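Local coordinates for protein rhodopsin (Rubrobacter xylanophilus, PDB 6KFQ) that probably pumps protons across the membrane, driven by light absorbed by its bound retinal, at residues 88-92 and 152-156; 34-38 and 215-219. All coordinates share one frame; numbering follows the deposited sequence.

From the N terminus the chain passes through helix 2-23 before helix 32-53, where residues 34-38 take part in interaction 2, whose partner 215-219 lies at the end of helix 194-218; this contact closes a loop that takes in most of the chain. Interaction 1 is nested inside that loop: the end of helix 70-90, at 88-92, meets 152-156 at the end of helix 124-153. Together they tie four helices of the bacteriorhodopsin-like bundle near their cytoplasmic ends. The contacts also touch each other, Leu88 CB lying 3.5 Å from Phe34 CE1 and Leu89 CD2 3.7 Å from Leu216 CD1, so helix 70-90 bridges the two.

Interaction 1: 88-92 and 152-156; sequences LLALA and EASRR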
loop_
_atom_site.group_PDB
_atom_site.type_symbol
_atom_site.label_atom_id
_atom_site.label_comp_id
_atom_site.label_asym_id
_atom_site.label_seq_id
_atom_site.Cartn_x
_atom_site.Cartn_y
_atom_site.Cartn_z
ATOM N N LEU A 88 8.549 -11.630 -1.341
ATOM C CA LEU A 88 8.590 -12.986 -0.803
ATOM C C LEU A 88 7.892 -13.983 -1.723
ATOM O O LEU A 88 8.269 -15.158 -1.754
ATOM C CB LEU A 88 7.971 -13.005 0.594
ATOM C CG LEU A 88 8.665 -12.083 1.594
ATOM C CD1 LEU A 88 7.912 -12.053 2.916
ATOM C CD2 LEU A 88 10.104 -12.520 1.809
ATOM N N LEU A 89 6.876 -13.543 -2.471
ATOM C CA LEU A 89 6.304 -14.387 -3.519
ATOM C C LEU A 89 7.317 -14.667 -4.623
ATOM O O LEU A 89 7.509 -15.821 -5.021
ATOM C CB LEU A 89 5.069 -13.730 -4.125
ATOM C CG LEU A 89 3.770 -13.712 -3.326
ATOM C CD1 LEU A 89 2.701 -13.010 -4.155
ATOM C CD2 LEU A 89 3.325 -15.126 -2.954
ATOM N N ALA A 90 7.969 -13.612 -5.135
ATOM C CA ALA A 90 8.762 -13.702 -6.363
ATOM C C ALA A 90 10.140 -14.318 -6.141
ATOM O O ALA A 90 10.641 -15.041 -7.011
ATOM C CB ALA A 90 8.927 -12.309 -6.989
ATOM N N LEU A 91 10.776 -14.043 -5.007
ATOM C CA LEU A 91 12.167 -14.422 -4.797
ATOM C C LEU A 91 12.272 -15.746 -4.050
ATOM O O LEU A 91 11.717 -15.902 -2.955
ATOM C CB LEU A 91 12.911 -13.318 -4.040
ATOM C CG LEU A 91 12.882 -11.925 -4.676
ATOM C CD1 LEU A 91 13.247 -10.851 -3.645
ATOM C CD2 LEU A 91 13.806 -11.832 -5.882
ATOM N N ALA A 92 13.006 -16.695 -4.643
ATOM C CA ALA A 92 13.126 -18.027 -4.060
ATOM C C ALA A 92 13.973 -18.022 -2.793
ATOM O O ALA A 92 13.786 -18.881 -1.922
ATOM C CB ALA A 92 13.710 -18.994 -5.087
ATOM N N GLU A 152 11.925 -12.784 -11.765
ATOM C CA GLU A 152 12.140 -13.733 -10.679
ATOM C C GLU A 152 10.947 -14.664 -10.517
ATOM O O GLU A 152 11.114 -15.881 -10.384
ATOM C CB GLU A 152 12.406 -12.979 -9.381
ATOM C CG GLU A 152 13.713 -12.188 -9.394
ATOM C CD GLU A 152 14.894 -13.026 -8.958
ATOM O OE1 GLU A 152 14.699 -14.228 -8.671
ATOM O OE2 GLU A 152 16.017 -12.475 -8.894
ATOM N N ALA A 153 9.733 -14.107 -10.538
ATOM C CA ALA A 153 8.543 -14.918 -10.303
ATOM C C ALA A 153 8.320 -15.947 -11.404
ATOM O O ALA A 153 7.674 -16.977 -11.169
ATOM C CB ALA A 153 7.317 -14.012 -10.170
ATOM N N SER A 154 8.830 -15.690 -12.609
ATOM C CA SER A 154 8.656 -16.648 -13.690
ATOM C C SER A 154 9.460 -17.924 -13.471
ATOM O O SER A 154 9.218 -18.910 -14.171
ATOM C CB SER A 154 9.043 -16.003 -15.018
ATOM O OG SER A 154 10.412 -15.647 -15.009
ATOM N N ARG A 155 10.403 -17.925 -12.526
ATOM C CA ARG A 155 11.154 -19.121 -12.165
ATOM C C ARG A 155 10.524 -19.885 -11.009
ATOM O O ARG A 155 11.015 -20.958 -10.649
ATOM C CB ARG A 155 12.596 -18.753 -11.793
ATOM C CG ARG A 155 13.399 -18.140 -12.923
ATOM C CD ARG A 155 14.878 -18.065 -12.563
ATOM N NE ARG A 155 15.095 -17.340 -11.313
ATOM C CZ ARG A 155 16.292 -17.059 -10.805
ATOM N NH1 ARG A 155 17.393 -17.440 -11.441
ATOM N NH2 ARG A 155 16.388 -16.394 -9.661
ATOM N N ARG A 156 9.479 -19.344 -10.405
ATOM C CA ARG A 156 8.775 -20.023 -9.334
ATOM C C ARG A 156 7.779 -21.009 -9.932
ATOM O O ARG A 156 7.657 -21.137 -11.153
ATOM C CB ARG A 156 8.095 -18.998 -8.437
ATOM C CG ARG A 156 9.071 -17.986 -7.862
ATOM C CD ARG A 156 9.767 -18.547 -6.646
ATOM N NE ARG A 156 9.332 -17.856 -5.439
ATOM C CZ ARG A 156 9.325 -18.392 -4.224
ATOM N NH1 ARG A 156 9.722 -19.652 -4.043
ATOM N NH2 ARG A 156 8.916 -17.667 -3.191
HETATM O O HOH W 1 15.250 -15.712 -6.009
#
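Arg156 reaches the end of helix 70-90 because its chain folds at two places, chi2 -82° and chi3 -111°, and so wraps its guanidinium under the carbonyls of Leu88 and Leu89. Leu91 meets Glu152 through a torsion that sets its CG beside its own backbone N, carrying one methyl branch to the glutamate. The arginine bonds carry the polar part. NE donates to Leu89 O at 2.8 Å with a somewhat bent N-H line (139°), and the carbonyl oxygen sits a little out of the guanidinium plane. NH2 adds two weak bonds, to Leu89 O and to Leu88 O, the latter at the edge of the group; Leu89 O is therefore gripped by two nitrogens. The Leu91 carbonyl oxygen and Ala92 CA lie over one face of the guanidinium. The C-terminal end of helix 70-90, with its outward carbonyls, would be expected to favour the positive charge. With an alanine in place of Arg156, the Leu88 and Leu89 carbonyls would probably lose these donors, and a gap would be likely to open beside the helix end.

Beside the arginine, two alanines pack directly: Ala90 CB meets Ala153 CB at 4.0 Å, letting Ala90 CA and Ala153 CA approach to 4.1 Å. Leu91 CD2 lies against CG and the carboxylate carbon CD of Glu152, 3.5 Å from CD. A water accepts from Ala92 N and donates to Glu152 OE1. OE1 also forms a salt bridge with Arg155 NH2 at 2.9 Å, met from above the carboxylate plane, while OE2 pairs with Arg148.

The end of helix 70-90 is thus held by the type I turn, Ala153 to Arg156, that follows helix 124-153. Phe164 of helix 158-184 touches both Ala90 and Ala153, and Ile226 of helix 220-228 touches Leu89 and Arg156.

Interaction 2: 34-38 and 215-219; sequences FFVIT and LLLSS
Leu217 laid over the Phe35 ring is a CH-pi contact: its CD2 methyl sits 3.8 Å from the ring centroid, only 10° off the normal, practically above the middle of the face. The two side chains run past each other in opposite directions, which brings the other branch, CD1, to 3.7 Å from Phe35 CD1, and Leu217 CB to 3.7 Å from Phe35 CE1. Leu217 has CG beside its backbone N (chi1 -59°), and both methyls spread toward helix 32-53.

Plain apolar packing extends this. Leu217 CD2 also comes to 4.2 Å from Phe34 CB, and CD1 meets Thr38 tip to tip, 3.9 Å from its CB. Leu216 takes a different first torsion, CG anti to the backbone N (chi1 175°), and sends CD2 across at about a right angle to the Phe34 side chain, 4.2 Å from CD1.

The polar element is Thr38. Its OG1 is hydrogen-bonded to Asp85 OD2 of helix 70-90 and stands 2.9 Å from Phe34 O, one turn back in its own helix. Leu216 CD2 lies 3.5 Å from this oxygen, and the leucine touches Asp85 as well. Phe20 of helix 2-23 packs on Thr38 and on Leu217.

Helices 32-53 and 194-218 are thus joined here mainly by apolar packing, with no hydrogen bond between the two segments, while the threonine hydroxyl is hydrogen-bonded to Asp85 of helix 70-90. Leu216, packed on buried Thr38 and touching Asp85, is likely to help keep water from the hydroxyl. The pair itself resembles the threonine-aspartate couple on the cytoplasmic side of bacteriorhodopsin, in whose proton path the aspartate serves; here that role is an inference from the family resemblance.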
loop_
_atom_site.group_PDB
_atom_site.type_symbol
_atom_site.label_atom_id
_atom_site.label_comp_id
_atom_site.label_asym_id
_atom_site.label_seq_id
_atom_site.Cartn_x
_atom_site.Cartn_y
_atom_site.Cartn_z
ATOM N N PHE A 34 3.374 -14.893 5.692
ATOM C CA PHE A 34 2.536 -14.143 4.757
ATOM C C PHE A 34 1.271 -13.647 5.444
ATOM O O PHE A 34 0.879 -12.482 5.298
ATOM C CB PHE A 34 2.169 -15.014 3.555
ATOM C CG PHE A 34 3.253 -15.125 2.524
ATOM C CD1 PHE A 34 3.622 -14.027 1.768
ATOM C CD2 PHE A 34 3.886 -16.338 2.292
ATOM C CE1 PHE A 34 4.620 -14.131 0.804
ATOM C CE2 PHE A 34 4.883 -16.449 1.330
ATOM C CZ PHE A 34 5.249 -15.342 0.587
ATOM N N PHE A 35 0.610 -14.529 6.194
ATOM C CA PHE A 35 -0.621 -14.153 6.878
ATOM C C PHE A 35 -0.359 -13.076 7.923
ATOM O O PHE A 35 -1.179 -12.168 8.110
ATOM C CB PHE A 35 -1.259 -15.399 7.514
ATOM C CG PHE A 35 -1.715 -16.415 6.503
ATOM C CD1 PHE A 35 -3.049 -16.514 6.159
ATOM C CD2 PHE A 35 -0.797 -17.236 5.859
ATOM C CE1 PHE A 35 -3.468 -17.425 5.212
ATOM C CE2 PHE A 35 -1.207 -18.147 4.908
ATOM C CZ PHE A 35 -2.542 -18.248 4.586
ATOM N N VAL A 36 0.790 -13.147 8.595
ATOM C CA VAL A 36 1.131 -12.153 9.608
ATOM C C VAL A 36 1.391 -10.796 8.960
ATOM O O VAL A 36 0.875 -9.768 9.412
ATOM C CB VAL A 36 2.339 -12.628 10.434
ATOM C CG1 VAL A 36 2.767 -11.558 11.418
ATOM C CG2 VAL A 36 2.004 -13.920 11.157
ATOM N N ILE A 37 2.194 -10.775 7.890
ATOM C CA ILE A 37 2.495 -9.520 7.201
ATOM C C ILE A 37 1.223 -8.887 6.664
ATOM O O ILE A 37 1.027 -7.669 6.761
ATOM C CB ILE A 37 3.505 -9.760 6.064
ATOM C CG1 ILE A 37 4.849 -10.246 6.614
ATOM C CG2 ILE A 37 3.671 -8.499 5.230
ATOM C CD1 ILE A 37 5.872 -10.586 5.514
ATOM N N THR A 38 0.347 -9.700 6.072
ATOM C CA THR A 38 -0.833 -9.160 5.404
ATOM C C THR A 38 -1.884 -8.689 6.405
ATOM O O THR A 38 -2.594 -7.708 6.146
ATOM C CB THR A 38 -1.397 -10.214 4.450
ATOM O OG1 THR A 38 -0.371 -10.596 3.524
ATOM C CG2 THR A 38 -2.572 -9.662 3.680
ATOM N N LEU A 215 -6.726 -12.059 -2.097
ATOM C CA LEU A 215 -6.167 -12.813 -3.212
ATOM C C LEU A 215 -4.902 -13.557 -2.805
ATOM O O LEU A 215 -4.721 -14.725 -3.166
ATOM C CB LEU A 215 -5.884 -11.872 -4.381
ATOM C CG LEU A 215 -7.123 -11.264 -5.033
ATOM C CD1 LEU A 215 -6.730 -10.216 -6.063
ATOM C CD2 LEU A 215 -7.997 -12.354 -5.652
ATOM N N LEU A 216 -4.024 -12.903 -2.042
ATOM C CA LEU A 216 -2.783 -13.544 -1.611
ATOM C C LEU A 216 -3.064 -14.731 -0.694
ATOM O O LEU A 216 -2.632 -15.863 -0.956
ATOM C CB LEU A 216 -1.890 -12.520 -0.902
ATOM C CG LEU A 216 -0.610 -13.120 -0.309
ATOM C CD1 LEU A 216 0.224 -13.769 -1.396
ATOM C CD2 LEU A 216 0.195 -12.056 0.432
ATOM N N LEU A 217 -3.787 -14.484 0.396
ATOM C CA LEU A 217 -3.937 -15.492 1.442
ATOM C C LEU A 217 -4.904 -16.603 1.061
ATOM O O LEU A 217 -4.900 -17.651 1.714
ATOM C CB LEU A 217 -4.383 -14.827 2.745
ATOM C CG LEU A 217 -3.405 -13.758 3.236
ATOM C CD1 LEU A 217 -3.781 -13.261 4.626
ATOM C CD2 LEU A 217 -1.978 -14.285 3.217
ATOM N N SER A 218 -5.716 -16.416 0.023
ATOM C CA SER A 218 -6.549 -17.496 -0.491
ATOM C C SER A 218 -5.819 -18.390 -1.490
ATOM O O SER A 218 -6.350 -19.447 -1.854
ATOM C CB SER A 218 -7.808 -16.924 -1.145
ATOM O OG SER A 218 -8.531 -16.122 -0.229
ATOM N N SER A 219 -4.626 -17.992 -1.945
ATOM C CA SER A 219 -3.845 -18.774 -2.909
ATOM C C SER A 219 -3.040 -19.842 -2.168
ATOM O O SER A 219 -1.806 -19.826 -2.114
ATOM C CB SER A 219 -2.927 -17.871 -3.724
ATOM O OG SER A 219 -3.650 -16.905 -4.456
#